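Local coordinates for protein putative sugar isomerase (Parabacteroides distasonis, PDB 3LMZ) that probably acts as a sugar isomerase or epimerase of the xylose isomerase-like TIM-barrel family, although its substrate is not established, at residues Asp143-Trp148 / Val175-Lys180; Met160-Gly165 / Phe186-Lys191. All coordinates share one frame; numbering follows the deposited sequence.

Interaction 1 of 2, residues Asp143-Trp148 / Val175-Lys180; sequences DATDVW and VADLKK
D177 meets A144 where two helices run side by side. Its carboxylate lies against the methyl group: OD2 of D177 is 3.6 Å from CB of A144. The torsion that sets CG of D177 beside its own backbone N (chi1 -75°) turns the carboxylate to this methyl. OD2 of D177 also accepts from a water at 2.7 Å, and that water accepts from T145 N at 3.0 Å. The water therefore ties the carboxylate to the first turn of helix 144-151. D143 caps this turn, with OD1 of D143 accepting from D146 N at 2.9 Å. In the conformer given, K180 NZ makes a salt bridge with D177 OD1 at 3.3 Å, the hydrogen bond in it weak. The T145 hydroxyl is hydrogen-bonded to Y181. At the backbone of K180, the carbonyl O is 4.4 Å from CH2 of W148, and it approaches the indole obliquely. The W148 ring also stacks with Y181, the next residue of the second helix. The axes of 144-148 and 175-180 approach to 10.8 Å and are nearly parallel, at 19°. This is plain packing of neighbouring outer helices of the barrel. Beneath them runs strand 158-163, on which A144 and L178 both rest through L162. Helix 212-221 flanks helix 174-181, where V175 and L178 touch M218.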
loop_
_atom_site.group_PDB
_atom_site.type_symbol
_atom_site.label_atom_id
_atom_site.label_comp_id
_atom_site.label_asym_id
_atom_site.label_seq_id
_atom_site.Cartn_x
_atom_site.Cartn_y
_atom_site.Cartn_z
ATOM N N ASP A 143 -4.114 7.622 -27.452
ATOM C CA ASP A 143 -4.085 6.234 -27.005
ATOM C C ASP A 143 -2.958 5.394 -27.657
ATOM O O ASP A 143 -2.216 5.862 -28.537
ATOM C CB ASP A 143 -5.470 5.574 -27.158
ATOM C CG ASP A 143 -5.893 5.362 -28.632
ATOM O OD1 ASP A 143 -5.075 5.546 -29.565
ATOM O OD2 ASP A 143 -7.108 5.035 -28.837
ATOM N N ALA A 144 -2.863 4.130 -27.282
ATOM C CA ALA A 144 -1.763 3.291 -27.714
ATOM C C ALA A 144 -1.869 3.058 -29.230
ATOM O O ALA A 144 -0.853 3.101 -29.927
ATOM C CB ALA A 144 -1.813 1.977 -26.972
ATOM N N THR A 145 -3.090 2.886 -29.756
ATOM C CA THR A 145 -3.268 2.658 -31.194
ATOM C C THR A 145 -2.771 3.821 -31.998
ATOM O O THR A 145 -2.136 3.643 -33.042
ATOM C CB THR A 145 -4.736 2.412 -31.528
ATOM O OG1 THR A 145 -5.169 1.256 -30.803
ATOM C CG2 THR A 145 -4.940 2.264 -33.077
ATOM N N ASP A 146 -3.013 5.036 -31.506
ATOM C CA ASP A 146 -2.544 6.215 -32.237
ATOM C C ASP A 146 -1.018 6.286 -32.273
ATOM O O ASP A 146 -0.452 6.637 -33.303
ATOM C CB ASP A 146 -3.065 7.496 -31.619
ATOM C CG ASP A 146 -2.740 8.703 -32.469
ATOM O OD1 ASP A 146 -3.346 8.816 -33.568
ATOM O OD2 ASP A 146 -1.872 9.517 -32.088
ATOM N N VAL A 147 -0.347 5.898 -31.215
ATOM C CA VAL A 147 1.100 5.896 -31.222
ATOM C C VAL A 147 1.594 4.825 -32.134
ATOM O O VAL A 147 2.491 5.094 -32.959
ATOM C CB VAL A 147 1.717 5.713 -29.829
ATOM C CG1 VAL A 147 3.256 5.651 -29.932
ATOM C CG2 VAL A 147 1.303 6.844 -28.918
ATOM N N TRP A 148 0.953 3.661 -32.107
ATOM C CA TRP A 148 1.289 2.572 -32.991
ATOM C C TRP A 148 1.213 2.988 -34.450
ATOM O O TRP A 148 2.153 2.779 -35.209
ATOM C CB TRP A 148 0.403 1.366 -32.739
ATOM C CG TRP A 148 0.697 0.152 -33.595
ATOM C CD1 TRP A 148 0.010 -0.278 -34.722
ATOM C CD2 TRP A 148 1.773 -0.769 -33.410
ATOM N NE1 TRP A 148 0.592 -1.440 -35.205
ATOM C CE2 TRP A 148 1.670 -1.762 -34.421
ATOM C CE3 TRP A 148 2.781 -0.892 -32.447
ATOM C CZ2 TRP A 148 2.540 -2.868 -34.474
ATOM C CZ3 TRP A 148 3.626 -1.988 -32.502
ATOM C CH2 TRP A 148 3.517 -2.947 -33.505
ATOM N N VAL A 175 -4.416 -3.905 -21.469
ATOM C CA VAL A 175 -3.831 -5.229 -21.511
ATOM C C VAL A 175 -3.844 -5.758 -22.961
ATOM O O VAL A 175 -2.838 -6.267 -23.413
ATOM C CB VAL A 175 -4.579 -6.187 -20.518
ATOM C CG1 VAL A 175 -3.994 -7.590 -20.602
ATOM C CG2 VAL A 175 -4.540 -5.605 -19.054
ATOM N N ALA A 176 -4.963 -5.584 -23.687
ATOM C CA ALA A 176 -5.021 -6.008 -25.100
ATOM C C ALA A 176 -4.107 -5.133 -25.960
ATOM O O ALA A 176 -3.465 -5.622 -26.909
ATOM C CB ALA A 176 -6.460 -6.023 -25.649
ATOM N N ASP A 177 -3.981 -3.840 -25.607
ATOM C CA ASP A 177 -3.040 -2.977 -26.344
ATOM C C ASP A 177 -1.576 -3.444 -26.129
ATOM O O ASP A 177 -0.770 -3.476 -27.057
ATOM C CB ASP A 177 -3.239 -1.508 -25.977
ATOM C CG ASP A 177 -4.474 -0.920 -26.609
ATOM O OD1 ASP A 177 -5.132 -1.581 -27.441
ATOM O OD2 ASP A 177 -4.837 0.192 -26.222
ATOM N N LEU A 178 -1.245 -3.789 -24.885
ATOM C CA LEU A 178 0.092 -4.347 -24.600
ATOM C C LEU A 178 0.366 -5.618 -25.437
ATOM O O LEU A 178 1.459 -5.755 -26.028
ATOM C CB LEU A 178 0.295 -4.597 -23.091
ATOM C CG LEU A 178 1.624 -5.286 -22.721
ATOM C CD1 LEU A 178 2.885 -4.417 -23.064
ATOM C CD2 LEU A 178 1.569 -5.632 -21.214
ATOM N N LYS A 179 -0.626 -6.513 -25.528
ATOM C CA LYS A 179 -0.489 -7.738 -26.343
ATOM C C LYS A 179 -0.195 -7.367 -27.807
ATOM O O LYS A 179 0.746 -7.882 -28.403
ATOM C CB LYS A 179 -1.728 -8.627 -26.264
ATOM C CG LYS A 179 -1.594 -9.954 -27.022
ATOM C CD LYS A 179 -2.942 -10.681 -27.173
ATOM C CE LYS A 179 -3.353 -11.399 -25.906
ATOM N NZ LYS A 179 -4.730 -11.991 -26.010
ATOM N N LYS A 180 -0.994 -6.463 -28.375
ATOM C CA LYS A 180 -0.804 -6.054 -29.773
ATOM C C LYS A 180 0.541 -5.403 -30.018
ATOM O O LYS A 180 1.244 -5.702 -31.020
ATOM C CB LYS A 180 -1.918 -5.091 -30.207
ATOM C CG LYS A 180 -3.264 -5.760 -30.366
ATOM C CD LYS A 180 -4.324 -4.804 -30.901
ATOM C CE LYS A 180 -4.711 -3.746 -29.884
ATOM N NZ LYS A 180 -5.902 -2.956 -30.303
HETATM O O HOH W 1 -5.471 2.040 -28.095
#

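Interaction 2 of 2, residues Met160-Gly165 / Phe186-Lys191; sequences MCLDVG and FDMHIK
The H189 imidazole carries SG of C161 over one face, 3.6 Å from the ring centroid and displaced toward the CD2 rim. This is a sulfur-aromatic contact. SG reaches the ring because it stands anti to the backbone N of C161 (chi1 172°). Near the ring plane, at its edge, lies OD2 of D163. The H132 ring also meets H189, with the planes at about 60°. OD2 of D163 takes NZ of K191 on its syn lone pair in a salt bridge of 2.7 Å. The two side chains cross at about a right angle. H132 is also hydrogen-bonded to this oxygen, while E231 and E233 share the lysine ammonium. OD1 of D163 caps H166 N at the start of helix 164-169. A citrate, probably from crystallisation, lies beside K191, consistent with a pocket at this barrel end. Parallel strand pairing sets the register: L162 N donates to D187 O at 2.9 Å, and H189 N to L162 O at 3.0 Å. V164 N continues the ladder to H189 O at 3.2 Å. These are adjacent strands of the TIM barrel. C161, D163, D187 and H189 share one face of the sheet. On the face of L162 and M188, CG of selenomethionine M188 is 4.1 Å from CG1 of V164. L162 touches helices 144-151 and 174-181, and M188 helix 212-221.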
loop_
_atom_site.group_PDB
_atom_site.type_symbol
_atom_site.label_atom_id
_atom_site.label_comp_id
_atom_site.label_asym_id
_atom_site.label_seq_id
_atom_site.Cartn_x
_atom_site.Cartn_y
_atom_site.Cartn_z
HETATM N N MSE A 160 6.141 3.693 -27.583
HETATM C CA MSE A 160 5.241 4.306 -26.604
HETATM C C MSE A 160 5.672 4.059 -25.173
HETATM O O MSE A 160 6.325 3.065 -24.839
HETATM C CB MSE A 160 3.778 3.814 -26.772
HETATM C CG MSE A 160 3.522 2.363 -26.352
HETATM SE SE MSE A 160 1.731 1.853 -26.797
HETATM C CE MSE A 160 1.994 1.684 -28.683
ATOM N N CYS A 161 5.291 5.050 -24.337
ATOM C CA CYS A 161 5.152 4.934 -22.880
ATOM C C CYS A 161 3.668 4.617 -22.715
ATOM O O CYS A 161 2.774 5.480 -22.890
ATOM C CB CYS A 161 5.567 6.243 -22.161
ATOM S SG CYS A 161 5.133 6.072 -20.441
ATOM N N LEU A 162 3.426 3.325 -22.485
ATOM C CA LEU A 162 2.050 2.833 -22.378
ATOM C C LEU A 162 1.530 3.320 -21.043
ATOM O O LEU A 162 1.894 2.813 -19.986
ATOM C CB LEU A 162 1.926 1.312 -22.464
ATOM C CG LEU A 162 0.547 0.740 -22.172
ATOM C CD1 LEU A 162 -0.479 1.249 -23.128
ATOM C CD2 LEU A 162 0.655 -0.761 -22.162
ATOM N N ASP A 163 0.600 4.263 -21.091
ATOM C CA ASP A 163 -0.031 4.804 -19.873
ATOM C C ASP A 163 -1.363 4.060 -19.747
ATOM O O ASP A 163 -2.327 4.296 -20.474
ATOM C CB ASP A 163 -0.210 6.317 -20.003
ATOM C CG ASP A 163 -0.721 6.972 -18.712
ATOM O OD1 ASP A 163 -1.720 6.426 -18.163
ATOM O OD2 ASP A 163 -0.044 7.975 -18.295
ATOM N N VAL A 164 -1.443 3.198 -18.764
ATOM C CA VAL A 164 -2.568 2.299 -18.689
ATOM C C VAL A 164 -3.845 3.072 -18.329
ATOM O O VAL A 164 -4.934 2.735 -18.798
ATOM C CB VAL A 164 -2.289 1.174 -17.715
ATOM C CG1 VAL A 164 -1.024 0.405 -18.172
ATOM C CG2 VAL A 164 -2.184 1.608 -16.194
ATOM N N GLY A 165 -3.691 4.139 -17.528
ATOM C CA GLY A 165 -4.830 4.914 -17.090
ATOM C C GLY A 165 -5.406 5.741 -18.205
ATOM O O GLY A 165 -6.628 5.761 -18.452
ATOM N N PHE A 186 8.117 0.704 -24.660
ATOM C CA PHE A 186 9.458 0.847 -24.091
ATOM C C PHE A 186 9.456 1.367 -22.673
ATOM O O PHE A 186 10.495 1.415 -22.019
ATOM C CB PHE A 186 10.358 1.676 -25.043
ATOM C CG PHE A 186 10.533 1.029 -26.402
ATOM C CD1 PHE A 186 10.793 -0.341 -26.525
ATOM C CD2 PHE A 186 10.364 1.764 -27.565
ATOM C CE1 PHE A 186 10.937 -0.938 -27.760
ATOM C CE2 PHE A 186 10.483 1.155 -28.782
ATOM C CZ PHE A 186 10.767 -0.185 -28.874
ATOM N N ASP A 187 8.294 1.824 -22.236
ATOM C CA ASP A 187 8.111 2.326 -20.862
ATOM C C ASP A 187 6.636 2.212 -20.546
ATOM O O ASP A 187 5.790 2.021 -21.438
ATOM C CB ASP A 187 8.581 3.776 -20.749
ATOM C CG ASP A 187 8.671 4.297 -19.324
ATOM O OD1 ASP A 187 9.420 3.689 -18.555
ATOM O OD2 ASP A 187 8.140 5.372 -19.100
HETATM N N MSE A 188 6.293 2.319 -19.260
HETATM C CA MSE A 188 4.903 2.211 -18.879
HETATM C C MSE A 188 4.698 3.106 -17.659
HETATM O O MSE A 188 5.516 3.086 -16.743
HETATM C CB MSE A 188 4.565 0.788 -18.464
HETATM C CG MSE A 188 3.087 0.500 -18.343
HETATM SE SE MSE A 188 2.748 -1.347 -17.767
HETATM C CE MSE A 188 3.717 -2.127 -19.378
ATOM N N HIS A 189 3.578 3.840 -17.673
ATOM C CA HIS A 189 3.067 4.503 -16.463
ATOM C C HIS A 189 1.917 3.651 -15.950
ATOM O O HIS A 189 0.873 3.484 -16.634
ATOM C CB HIS A 189 2.633 5.947 -16.772
ATOM C CG HIS A 189 3.783 6.869 -17.038
ATOM N ND1 HIS A 189 3.634 8.226 -17.231
ATOM C CD2 HIS A 189 5.117 6.629 -17.047
ATOM C CE1 HIS A 189 4.836 8.772 -17.392
ATOM N NE2 HIS A 189 5.753 7.830 -17.280
ATOM N N ILE A 190 2.063 3.225 -14.694
ATOM C CA ILE A 190 1.004 2.544 -13.942
ATOM C C ILE A 190 0.292 3.581 -13.112
ATOM O O ILE A 190 0.914 4.536 -12.622
ATOM C CB ILE A 190 1.513 1.338 -13.112
ATOM C CG1 ILE A 190 2.652 1.731 -12.171
ATOM C CG2 ILE A 190 1.987 0.205 -14.067
ATOM C CD1 ILE A 190 2.933 0.685 -11.142
ATOM N N LYS A 191 -1.028 3.430 -13.024
ATOM C CA LYS A 191 -1.930 4.320 -12.289
ATOM C C LYS A 191 -3.293 3.646 -12.410
ATOM O O LYS A 191 -3.464 2.686 -13.206
ATOM C CB LYS A 191 -1.977 5.740 -12.911
ATOM C CG LYS A 191 -2.334 5.734 -14.408
ATOM C CD LYS A 191 -2.327 7.128 -15.036
ATOM C CE LYS A 191 -0.945 7.726 -15.076
ATOM N NZ LYS A 191 -0.947 8.992 -15.961
#

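How the interactions relate
The centres of the two interactions are about 10 Å apart, and both belong to one TIM barrel. Interaction 2 joins neighbouring parallel strands, and interaction 1 joins the helices outside them. Their segments alternate along the chain: helix 144-151, strand 158-163 running into helix 164-169, helix 174-181, strand 185-193. From strand 158-163 through the two helices to strand 185-193, the chain makes a beta-alpha-beta crossover. The layers touch directly. CE of selenomethionine M160 is 3.4 Å from A144 O, and CB of L178 packs 4.0 Å from CD2 of L162. Strand 158-163 thus serves both layers: M160 and L162 pack against the helices, while D163 turns to the polar cluster beside the citrate.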